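Local structure of carbon dioxide concentrating mechanism protein (Thermosynechococcus elongatus, 4N8F) at the interface of chains A and B. The protein probably forms the pentameric vertices of the carboxysome shell, the polyhedral compartment in which RuBisCO is sequestered. Residues are numbered along the deposited sequence; one frame, centred on the assembly and turned at random. Chains: chain A/B, Carbon dioxide concentrating mechanism protein.

The interface of chains A and B. Residues chain A 65; chain B 64, 71-72.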
ATOM      1  N   HIS A  65     -12.576  -8.824   4.891  1.00 29.60           N
ATOM      2  CA  HIS A  65     -13.620  -9.512   4.187  1.00 28.34           C
ATOM      3  C   HIS A  65     -13.530 -11.057   4.360  1.00 30.83           C
ATOM      4  O   HIS A  65     -14.219 -11.806   3.705  1.00 33.01           O
ATOM      5  CB  HIS A  65     -13.627  -9.024   2.697  1.00 29.00           C
ATOM      6  CG  HIS A  65     -14.223  -7.659   2.567  1.00 28.46           C
ATOM      7  ND1 HIS A  65     -13.486  -6.495   2.677  1.00 30.23           N
ATOM      8  CD2 HIS A  65     -15.502  -7.277   2.498  1.00 28.24           C
ATOM      9  CE1 HIS A  65     -14.289  -5.453   2.607  1.00 28.69           C
ATOM     10  NE2 HIS A  65     -15.516  -5.899   2.499  1.00 30.90           N
TER
ATOM     11  N   ARG B  64     -11.698  -5.685  -5.389  1.00 27.31           N
ATOM     12  CA  ARG B  64     -13.060  -6.028  -5.056  1.00 27.86           C
ATOM     13  C   ARG B  64     -14.040  -5.422  -6.035  1.00 27.54           C
ATOM     14  O   ARG B  64     -15.244  -5.687  -5.909  1.00 27.98           O
ATOM     15  CB  ARG B  64     -13.422  -5.640  -3.625  1.00 28.20           C
ATOM     16  CG  ARG B  64     -12.483  -6.344  -2.630  1.00 28.00           C
ATOM     17  CD  ARG B  64     -13.043  -6.378  -1.249  1.00 29.22           C
ATOM     18  NE  ARG B  64     -13.418  -5.087  -0.687  1.00 33.00           N
ATOM     19  CZ  ARG B  64     -12.660  -4.185  -0.045  1.00 32.54           C
ATOM     20  NH1 ARG B  64     -11.371  -4.317   0.127  1.00 32.80           N
ATOM     21  NH2 ARG B  64     -13.258  -3.116   0.444  1.00 32.72           N
ATOM     22  N   ASP B  71     -17.117  -7.811  -1.692  1.00 36.12           N
ATOM     23  CA  ASP B  71     -16.959  -8.601  -0.489  1.00 37.36           C
ATOM     24  C   ASP B  71     -16.087  -9.865  -0.576  1.00 35.13           C
ATOM     25  O   ASP B  71     -16.066 -10.664   0.339  1.00 37.54           O
ATOM     26  CB  ASP B  71     -18.325  -8.899   0.130  1.00 41.72           C
ATOM     27  CG  ASP B  71     -18.987  -7.624   0.765  1.00 46.80           C
ATOM     28  OD1 ASP B  71     -20.087  -7.713   1.322  1.00 55.44           O
ATOM     29  OD2 ASP B  71     -18.424  -6.513   0.702  1.00 48.36           O
ATOM     30  N   LYS B  72     -15.338 -10.057  -1.652  1.00 33.30           N
ATOM     31  CA  LYS B  72     -14.372 -11.158  -1.723  1.00 31.31           C
ATOM     32  C   LYS B  72     -13.027 -10.650  -1.140  1.00 30.42           C
ATOM     33  O   LYS B  72     -12.585  -9.541  -1.482  1.00 28.41           O
ATOM     34  CB  LYS B  72     -14.175 -11.625  -3.167  1.00 32.16           C
ATOM     35  CG  LYS B  72     -15.420 -12.211  -3.871  1.00 35.29           C
ATOM     36  CD  LYS B  72     -14.980 -12.956  -5.136  1.00 36.33           C
ATOM     37  CE  LYS B  72     -16.089 -13.511  -6.058  1.00 39.45           C
ATOM     38  NZ  LYS B  72     -17.414 -13.353  -5.525  1.00 41.42           N
TER
HETATM   39  O   HOH W   1     -16.747 -11.071   2.728  1.00 35.68           O
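The imidazole of A:His65 lies against the guanidinium of B:Arg64, joining two neighbouring subunits of the CcmL pentamer by a cation-pi contact. NE of the arginine sits over one face of the ring, 3.8 Å from its centroid. The planes are 28° apart, which slants the contact, and an offset toward the rim makes the overlap partial; CE1 of A:His65 comes within 3.3 Å of NH2 of B:Arg64. Histidine offers a flat aromatic face and nitrogens at its rim, while arginine can spread a flat, charged end over that face; a bend at chi3 (-55°) turns this end toward the imidazole.

Van der Waals packing continues beyond the CD2 rim, where CA of B:Asp71 lies off the ring plane on the arginine's side, 3.6 Å from CD2 of A:His65. From that side too, the short aspartate carboxylate, tilted 34° to the ring, brings OD2 of B:Asp71 to 3.5 Å from NE2 of A:His65. This is a long approach, but the negative charge may favour a protonated imidazole, while the arginine would oppose it. B:Lys72 contributes little, its backbone carbonyl carbon standing loosely near CB of A:His65.

A water molecule bridges two backbone carbonyls, its oxygen 2.8 Å from O of A:His65 and 2.5 Å from O of B:Asp71. An alanine in place of A:His65 would probably deprive the B:Arg64 guanidinium of its aromatic face and leave it freer to turn, though this bridge could remain.

A:His65 ends the 3-10 helix 60-65 of its chain. It thus meets the last turn of the same helix in the next subunit, which holds B:Arg64, and the loop after it, which leads toward strand 76-81.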